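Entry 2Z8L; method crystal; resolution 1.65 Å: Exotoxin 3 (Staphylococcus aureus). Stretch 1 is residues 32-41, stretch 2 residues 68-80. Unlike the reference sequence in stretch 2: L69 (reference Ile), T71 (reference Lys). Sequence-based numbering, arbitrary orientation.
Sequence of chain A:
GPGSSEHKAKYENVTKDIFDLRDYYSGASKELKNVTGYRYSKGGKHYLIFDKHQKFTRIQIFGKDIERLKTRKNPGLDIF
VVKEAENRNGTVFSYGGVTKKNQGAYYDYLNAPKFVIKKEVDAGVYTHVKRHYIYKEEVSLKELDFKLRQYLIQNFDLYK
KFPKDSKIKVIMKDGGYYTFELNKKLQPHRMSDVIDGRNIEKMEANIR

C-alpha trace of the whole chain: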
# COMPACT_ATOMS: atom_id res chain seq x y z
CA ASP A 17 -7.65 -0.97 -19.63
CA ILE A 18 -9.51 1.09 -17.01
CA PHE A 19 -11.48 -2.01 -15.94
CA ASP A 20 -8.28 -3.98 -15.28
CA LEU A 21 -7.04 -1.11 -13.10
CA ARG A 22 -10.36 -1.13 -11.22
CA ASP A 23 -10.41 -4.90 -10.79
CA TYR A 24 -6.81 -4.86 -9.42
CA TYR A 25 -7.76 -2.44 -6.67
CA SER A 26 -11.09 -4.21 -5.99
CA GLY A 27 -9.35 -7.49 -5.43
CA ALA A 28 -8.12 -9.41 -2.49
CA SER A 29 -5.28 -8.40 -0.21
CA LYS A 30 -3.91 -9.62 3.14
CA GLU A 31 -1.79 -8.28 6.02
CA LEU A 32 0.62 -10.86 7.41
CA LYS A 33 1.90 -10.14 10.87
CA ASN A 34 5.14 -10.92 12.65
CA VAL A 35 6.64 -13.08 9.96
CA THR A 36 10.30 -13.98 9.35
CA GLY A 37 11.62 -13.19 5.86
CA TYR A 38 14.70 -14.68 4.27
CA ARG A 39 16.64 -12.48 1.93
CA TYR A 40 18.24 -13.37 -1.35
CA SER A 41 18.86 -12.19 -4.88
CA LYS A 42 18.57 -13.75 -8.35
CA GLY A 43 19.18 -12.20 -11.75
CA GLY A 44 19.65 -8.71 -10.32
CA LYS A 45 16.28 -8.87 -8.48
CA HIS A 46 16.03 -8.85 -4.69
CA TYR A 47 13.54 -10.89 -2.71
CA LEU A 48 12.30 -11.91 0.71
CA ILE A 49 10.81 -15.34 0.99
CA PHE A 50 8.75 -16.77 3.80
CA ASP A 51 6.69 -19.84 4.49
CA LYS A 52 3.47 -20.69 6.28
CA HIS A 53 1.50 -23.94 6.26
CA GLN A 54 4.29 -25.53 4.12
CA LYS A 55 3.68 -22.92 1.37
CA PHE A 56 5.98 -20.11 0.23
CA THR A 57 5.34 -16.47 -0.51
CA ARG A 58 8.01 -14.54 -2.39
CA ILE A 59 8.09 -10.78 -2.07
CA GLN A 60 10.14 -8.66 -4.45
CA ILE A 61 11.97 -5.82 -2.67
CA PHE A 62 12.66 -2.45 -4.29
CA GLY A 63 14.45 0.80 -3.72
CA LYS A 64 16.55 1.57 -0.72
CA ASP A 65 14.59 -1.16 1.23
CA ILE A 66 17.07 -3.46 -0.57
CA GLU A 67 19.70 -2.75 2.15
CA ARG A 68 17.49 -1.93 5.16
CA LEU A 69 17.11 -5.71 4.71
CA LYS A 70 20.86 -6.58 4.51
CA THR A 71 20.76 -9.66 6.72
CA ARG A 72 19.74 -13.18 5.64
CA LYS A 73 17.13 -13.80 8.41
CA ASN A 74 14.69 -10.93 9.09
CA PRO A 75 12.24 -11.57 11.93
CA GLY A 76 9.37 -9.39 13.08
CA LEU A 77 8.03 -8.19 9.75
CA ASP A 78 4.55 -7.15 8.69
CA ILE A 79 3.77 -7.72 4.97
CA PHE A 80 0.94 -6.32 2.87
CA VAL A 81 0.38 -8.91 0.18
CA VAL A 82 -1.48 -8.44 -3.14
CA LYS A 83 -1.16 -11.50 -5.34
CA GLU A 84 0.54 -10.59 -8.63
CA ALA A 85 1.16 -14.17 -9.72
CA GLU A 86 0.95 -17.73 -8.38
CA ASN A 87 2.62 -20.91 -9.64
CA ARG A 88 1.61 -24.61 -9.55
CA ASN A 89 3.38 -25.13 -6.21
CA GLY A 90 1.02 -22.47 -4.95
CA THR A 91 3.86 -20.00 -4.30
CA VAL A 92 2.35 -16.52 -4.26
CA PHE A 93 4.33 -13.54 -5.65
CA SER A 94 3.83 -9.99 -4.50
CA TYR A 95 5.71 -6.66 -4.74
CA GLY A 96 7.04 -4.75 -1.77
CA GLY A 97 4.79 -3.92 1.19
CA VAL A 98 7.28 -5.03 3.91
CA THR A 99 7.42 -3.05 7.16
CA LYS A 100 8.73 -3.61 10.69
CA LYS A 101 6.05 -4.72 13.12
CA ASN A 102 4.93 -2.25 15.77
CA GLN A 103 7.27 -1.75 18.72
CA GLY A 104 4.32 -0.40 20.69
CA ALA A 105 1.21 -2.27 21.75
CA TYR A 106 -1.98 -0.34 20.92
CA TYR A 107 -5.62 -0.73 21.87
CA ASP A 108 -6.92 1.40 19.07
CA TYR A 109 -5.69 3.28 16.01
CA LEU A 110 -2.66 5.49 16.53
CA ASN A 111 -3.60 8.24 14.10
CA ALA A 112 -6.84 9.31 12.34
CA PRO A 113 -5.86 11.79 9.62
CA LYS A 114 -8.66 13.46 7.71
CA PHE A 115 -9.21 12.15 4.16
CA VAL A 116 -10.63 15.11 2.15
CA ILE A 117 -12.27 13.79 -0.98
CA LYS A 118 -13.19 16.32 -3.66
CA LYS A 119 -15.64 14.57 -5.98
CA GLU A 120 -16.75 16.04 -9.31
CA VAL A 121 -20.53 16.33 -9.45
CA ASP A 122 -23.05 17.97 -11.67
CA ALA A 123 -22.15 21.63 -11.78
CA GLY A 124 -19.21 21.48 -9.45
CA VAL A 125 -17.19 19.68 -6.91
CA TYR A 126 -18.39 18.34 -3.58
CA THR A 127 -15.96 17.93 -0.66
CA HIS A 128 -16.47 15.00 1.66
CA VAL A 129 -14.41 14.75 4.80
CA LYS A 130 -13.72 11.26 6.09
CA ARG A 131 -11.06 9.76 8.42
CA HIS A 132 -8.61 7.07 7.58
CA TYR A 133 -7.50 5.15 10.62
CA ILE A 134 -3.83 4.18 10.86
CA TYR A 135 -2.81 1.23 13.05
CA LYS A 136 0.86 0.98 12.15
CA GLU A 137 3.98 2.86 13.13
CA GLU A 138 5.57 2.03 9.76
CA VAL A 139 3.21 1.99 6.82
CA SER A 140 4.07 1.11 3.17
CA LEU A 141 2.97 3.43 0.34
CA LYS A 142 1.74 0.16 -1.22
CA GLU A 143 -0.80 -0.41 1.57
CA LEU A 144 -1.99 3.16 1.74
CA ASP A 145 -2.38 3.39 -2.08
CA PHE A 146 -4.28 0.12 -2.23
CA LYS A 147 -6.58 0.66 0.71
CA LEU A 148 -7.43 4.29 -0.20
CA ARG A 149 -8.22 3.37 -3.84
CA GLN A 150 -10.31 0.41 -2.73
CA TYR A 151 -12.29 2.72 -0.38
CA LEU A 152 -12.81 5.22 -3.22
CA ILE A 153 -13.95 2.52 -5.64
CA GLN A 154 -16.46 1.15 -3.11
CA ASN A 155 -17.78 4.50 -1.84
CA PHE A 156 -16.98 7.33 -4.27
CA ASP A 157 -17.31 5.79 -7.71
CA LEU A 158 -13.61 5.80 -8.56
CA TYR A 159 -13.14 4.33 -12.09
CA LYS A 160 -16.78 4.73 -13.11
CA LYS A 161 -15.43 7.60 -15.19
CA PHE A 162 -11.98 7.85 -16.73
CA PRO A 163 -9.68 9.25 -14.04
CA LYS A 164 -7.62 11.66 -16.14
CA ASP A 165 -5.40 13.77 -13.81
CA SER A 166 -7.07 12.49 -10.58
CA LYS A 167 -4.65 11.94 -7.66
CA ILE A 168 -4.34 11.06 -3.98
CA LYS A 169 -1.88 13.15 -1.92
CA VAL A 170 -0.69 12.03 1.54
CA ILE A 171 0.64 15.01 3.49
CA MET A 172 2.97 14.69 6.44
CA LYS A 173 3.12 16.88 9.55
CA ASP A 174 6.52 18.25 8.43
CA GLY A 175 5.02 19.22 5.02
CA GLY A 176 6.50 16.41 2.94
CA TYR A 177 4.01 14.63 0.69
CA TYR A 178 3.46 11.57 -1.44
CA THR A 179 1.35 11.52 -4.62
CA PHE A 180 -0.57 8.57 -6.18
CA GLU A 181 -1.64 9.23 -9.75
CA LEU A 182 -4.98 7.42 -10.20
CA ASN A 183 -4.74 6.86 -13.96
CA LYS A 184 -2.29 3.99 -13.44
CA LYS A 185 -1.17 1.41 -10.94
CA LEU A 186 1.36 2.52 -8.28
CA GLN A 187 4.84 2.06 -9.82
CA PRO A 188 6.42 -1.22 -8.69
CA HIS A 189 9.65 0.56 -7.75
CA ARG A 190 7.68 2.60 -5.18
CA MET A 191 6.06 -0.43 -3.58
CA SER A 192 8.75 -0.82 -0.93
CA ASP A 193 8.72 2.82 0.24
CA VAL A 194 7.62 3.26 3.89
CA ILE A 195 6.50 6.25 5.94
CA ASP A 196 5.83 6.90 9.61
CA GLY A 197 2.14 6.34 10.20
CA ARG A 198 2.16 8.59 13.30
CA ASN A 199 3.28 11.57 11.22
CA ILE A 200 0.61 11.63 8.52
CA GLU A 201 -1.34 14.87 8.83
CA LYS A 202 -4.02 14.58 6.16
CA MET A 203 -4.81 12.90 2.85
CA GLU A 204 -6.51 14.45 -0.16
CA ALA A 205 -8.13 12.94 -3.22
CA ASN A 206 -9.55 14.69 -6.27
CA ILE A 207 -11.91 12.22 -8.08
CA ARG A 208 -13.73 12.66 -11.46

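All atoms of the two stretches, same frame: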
# COMPACT_ATOMS: atom_id res chain seq x y z
N LEU A 32 0.00 -9.78 6.65
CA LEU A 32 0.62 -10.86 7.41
C LEU A 32 1.42 -10.21 8.51
O LEU A 32 2.02 -9.17 8.31
CB LEU A 32 1.50 -11.71 6.55
CG LEU A 32 0.76 -12.45 5.43
CD1 LEU A 32 1.84 -13.06 4.62
CD2 LEU A 32 -0.24 -13.48 5.96
N LYS A 33 1.34 -10.77 9.71
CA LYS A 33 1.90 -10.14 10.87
C LYS A 33 2.99 -10.99 11.51
O LYS A 33 2.82 -12.21 11.68
CB LYS A 33 0.79 -9.91 11.90
CG LYS A 33 -0.24 -8.94 11.38
CD LYS A 33 -1.53 -8.89 12.17
CE LYS A 33 -2.55 -7.98 11.42
NZ LYS A 33 -3.32 -8.63 10.26
N ASN A 34 4.05 -10.31 11.93
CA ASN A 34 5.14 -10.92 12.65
C ASN A 34 5.72 -12.15 11.95
O ASN A 34 5.91 -13.25 12.55
CB ASN A 34 4.73 -11.23 14.08
CG ASN A 34 5.91 -11.58 14.95
OD1 ASN A 34 6.98 -11.05 14.79
ND2 ASN A 34 5.71 -12.55 15.88
N VAL A 35 6.08 -11.97 10.71
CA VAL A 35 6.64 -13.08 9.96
C VAL A 35 8.16 -12.89 9.78
O VAL A 35 8.68 -11.79 9.88
CB VAL A 35 5.87 -13.32 8.66
CG1 VAL A 35 4.43 -13.80 9.01
CG2 VAL A 35 5.84 -12.11 7.87
N THR A 36 8.86 -14.01 9.55
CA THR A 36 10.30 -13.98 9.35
C THR A 36 10.59 -14.21 7.88
O THR A 36 10.15 -15.21 7.31
CB THR A 36 11.02 -15.05 10.21
OG1 THR A 36 10.71 -14.81 11.59
CG2 THR A 36 12.50 -14.95 10.03
N GLY A 37 11.26 -13.23 7.29
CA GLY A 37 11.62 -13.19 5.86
C GLY A 37 13.07 -13.53 5.68
O GLY A 37 13.92 -13.09 6.44
N TYR A 38 13.35 -14.31 4.64
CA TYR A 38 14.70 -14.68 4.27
C TYR A 38 15.08 -14.00 2.98
O TYR A 38 14.41 -14.12 1.97
CB TYR A 38 14.81 -16.19 4.15
CG TYR A 38 14.67 -16.81 5.52
CD1 TYR A 38 15.77 -17.07 6.31
CD2 TYR A 38 13.42 -17.10 6.04
CE1 TYR A 38 15.62 -17.64 7.58
CE2 TYR A 38 13.25 -17.62 7.28
CZ TYR A 38 14.36 -17.90 8.06
OH TYR A 38 14.19 -18.46 9.34
N ARG A 39 16.20 -13.32 3.03
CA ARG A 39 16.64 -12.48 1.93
C ARG A 39 17.52 -13.18 0.93
O ARG A 39 18.41 -13.94 1.31
CB ARG A 39 17.41 -11.29 2.49
CG ARG A 39 17.67 -10.26 1.48
CD ARG A 39 18.41 -9.07 2.09
NE ARG A 39 19.58 -9.50 2.84
CZ ARG A 39 20.69 -10.02 2.31
NH1 ARG A 39 20.83 -10.16 0.99
NH2 ARG A 39 21.67 -10.41 3.13
N TYR A 40 17.32 -12.93 -0.35
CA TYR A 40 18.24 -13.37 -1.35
C TYR A 40 18.06 -12.59 -2.65
O TYR A 40 17.16 -11.75 -2.77
CB TYR A 40 18.04 -14.85 -1.60
CG TYR A 40 16.75 -15.18 -2.26
CD1 TYR A 40 15.58 -15.26 -1.53
CD2 TYR A 40 16.69 -15.40 -3.62
CE1 TYR A 40 14.38 -15.58 -2.15
CE2 TYR A 40 15.52 -15.73 -4.24
CZ TYR A 40 14.37 -15.81 -3.50
OH TYR A 40 13.22 -16.12 -4.16
N SER A 41 18.93 -12.86 -3.61
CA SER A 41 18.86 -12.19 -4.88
C SER A 41 19.13 -13.15 -6.03
O SER A 41 19.86 -14.10 -5.87
CB SER A 41 19.81 -10.99 -4.90
OG SER A 41 21.12 -11.35 -4.60
N ARG A 68 18.07 -1.91 3.81
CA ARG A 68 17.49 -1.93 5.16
C ARG A 68 17.36 -3.42 5.56
O ARG A 68 17.52 -3.78 6.73
CB ARG A 68 16.13 -1.24 5.20
CG ARG A 68 15.41 -1.29 6.57
CD ARG A 68 15.31 0.08 7.22
NE ARG A 68 14.35 0.93 6.51
CZ ARG A 68 13.11 1.24 6.91
NH1 ARG A 68 12.60 0.80 8.07
NH2 ARG A 68 12.35 2.01 6.14
N LEU A 69 17.04 -4.26 4.57
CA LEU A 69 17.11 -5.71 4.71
C LEU A 69 18.46 -6.16 4.11
O LEU A 69 18.55 -6.43 2.91
CB LEU A 69 15.94 -6.41 3.99
CG LEU A 69 14.48 -6.20 4.45
CD1 LEU A 69 14.28 -6.31 5.96
CD2 LEU A 69 13.94 -4.89 3.95
N LYS A 70 19.50 -6.18 4.94
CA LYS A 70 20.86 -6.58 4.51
C LYS A 70 21.36 -7.79 5.31
O LYS A 70 22.55 -8.13 5.27
CB LYS A 70 21.84 -5.41 4.67
CG LYS A 70 21.96 -4.88 6.12
CD LYS A 70 22.66 -3.52 6.15
CE LYS A 70 22.03 -2.58 7.18
NZ LYS A 70 22.55 -1.19 7.02
N THR A 71 20.45 -8.43 6.02
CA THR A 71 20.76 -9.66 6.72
C THR A 71 19.95 -10.80 6.09
O THR A 71 18.90 -10.57 5.52
CB THR A 71 20.46 -9.52 8.22
OG1 THR A 71 20.59 -10.80 8.86
CG2 THR A 71 19.10 -8.97 8.46
N ARG A 72 20.44 -12.03 6.21
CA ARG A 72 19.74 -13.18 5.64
C ARG A 72 18.38 -13.39 6.31
O ARG A 72 17.37 -13.45 5.61
CB ARG A 72 20.62 -14.43 5.78
CG ARG A 72 19.92 -15.74 5.55
CD ARG A 72 19.29 -15.85 4.17
NE ARG A 72 18.94 -17.26 3.89
CZ ARG A 72 18.31 -17.68 2.80
NH1 ARG A 72 17.98 -16.83 1.84
NH2 ARG A 72 18.04 -18.97 2.64
N LYS A 73 18.36 -13.46 7.64
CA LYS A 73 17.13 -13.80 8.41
C LYS A 73 16.59 -12.50 8.99
O LYS A 73 17.31 -11.82 9.70
CB LYS A 73 17.43 -14.80 9.53
CG LYS A 73 16.23 -15.23 10.37
CD LYS A 73 16.58 -16.32 11.36
CE LYS A 73 15.42 -16.72 12.20
NZ LYS A 73 15.65 -18.03 12.88
N ASN A 74 15.32 -12.21 8.73
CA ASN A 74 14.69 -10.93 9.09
C ASN A 74 13.38 -11.21 9.84
O ASN A 74 12.30 -11.27 9.24
CB ASN A 74 14.41 -10.12 7.86
CG ASN A 74 15.65 -9.73 7.13
OD1 ASN A 74 16.27 -8.73 7.45
ND2 ASN A 74 16.09 -10.60 6.22
N PRO A 75 13.46 -11.34 11.16
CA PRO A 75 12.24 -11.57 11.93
C PRO A 75 11.40 -10.31 12.17
O PRO A 75 11.88 -9.20 11.94
CB PRO A 75 12.78 -12.11 13.26
CG PRO A 75 14.15 -11.56 13.34
CD PRO A 75 14.67 -11.32 11.99
N GLY A 76 10.15 -10.49 12.58
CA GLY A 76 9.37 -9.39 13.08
C GLY A 76 8.91 -8.43 12.00
O GLY A 76 8.83 -7.20 12.23
N LEU A 77 8.57 -8.99 10.85
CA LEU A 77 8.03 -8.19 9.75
C LEU A 77 6.52 -8.25 9.67
O LEU A 77 5.91 -9.25 10.03
CB LEU A 77 8.64 -8.69 8.44
CG LEU A 77 10.15 -8.72 8.36
CD1 LEU A 77 10.60 -9.26 7.01
CD2 LEU A 77 10.68 -7.34 8.59
N ASP A 78 5.95 -7.18 9.13
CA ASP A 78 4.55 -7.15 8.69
C ASP A 78 4.61 -7.03 7.15
O ASP A 78 5.44 -6.29 6.63
CB ASP A 78 3.84 -5.95 9.22
CG ASP A 78 3.42 -6.07 10.69
OD1 ASP A 78 3.56 -7.14 11.32
OD2 ASP A 78 2.91 -5.03 11.21
N ILE A 79 3.80 -7.79 6.44
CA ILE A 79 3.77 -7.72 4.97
C ILE A 79 2.36 -7.52 4.44
O ILE A 79 1.45 -8.28 4.76
CB ILE A 79 4.38 -8.99 4.33
CG1 ILE A 79 5.69 -9.32 5.06
CG2 ILE A 79 4.52 -8.76 2.81
CD1 ILE A 79 6.42 -10.45 4.53
N PHE A 80 2.19 -6.52 3.57
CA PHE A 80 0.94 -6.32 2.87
C PHE A 80 1.06 -6.97 1.52
O PHE A 80 1.81 -6.49 0.68
CB PHE A 80 0.64 -4.81 2.72
CG PHE A 80 -0.67 -4.53 2.14
CD1 PHE A 80 -1.85 -4.83 2.83
CD2 PHE A 80 -0.78 -4.06 0.84
CE1 PHE A 80 -3.09 -4.62 2.22
CE2 PHE A 80 -2.02 -3.85 0.24
CZ PHE A 80 -3.14 -4.10 0.94
O HOH W 1 9.16 -13.24 13.14

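The two stretches pair as antiparallel strands, burying about 890 Å² between them, and each stretch turns a corner, at N34 in stretch 1 and at G76 in stretch 2. R39 folds its side chain, with chi3 p, across the loop from L69 to T71, and R39 NE donates to T71 O at 3.0 Å.

R72 exchanges hydrogen bonds with the same residue: R39 N donates to R72 O (2.8 Å), and R72 NH1 returns to R39 O (3.0 Å). CB of R72 points away, yet the flexible arginine folds its guanidinium back, so that CB of Y38 lies over one face. K73 pairs with Y38 on one face of the sheet; its extended aliphatic chain brings K73 CE within 3.6 Å of Y38 OH.

N74 is buried. Its main chain pairs with G37, N74 N donating to G37 O (2.8 Å) and N74 O accepting from G37 N (3.0 Å), while its side-chain amide ties N74 ND2 to T71 O within its own stretch (2.9 Å). Opposite, glycine suits position 37: an ideal CB would sit only 3.2 Å from L77 CD1.

P75 packs its CA 3.6 Å from T36 OG1. Next, G76 adopts a positive phi that favours glycine; a water accepts from G76 N (3.0 Å) and also bonds T36 OG1 (2.7 Å), bridging the corner.

Between two beta bulges, L77 N donates to V35 O (3.0 Å) and L77 O accepts from V35 N (2.8 Å). D78 uses its carboxylate as an acceptor, D78 OD1 taking N34 N at 3.3 Å. I79 completes the ladder: I79 N donates to L32 O (2.9 Å) and I79 O accepts from L32 N (2.8 Å). Its branched apolar side chain shares a face with L32, V35 and L77, and I79 CD1 meets V35 CG2 at 3.8 Å. F80 points away.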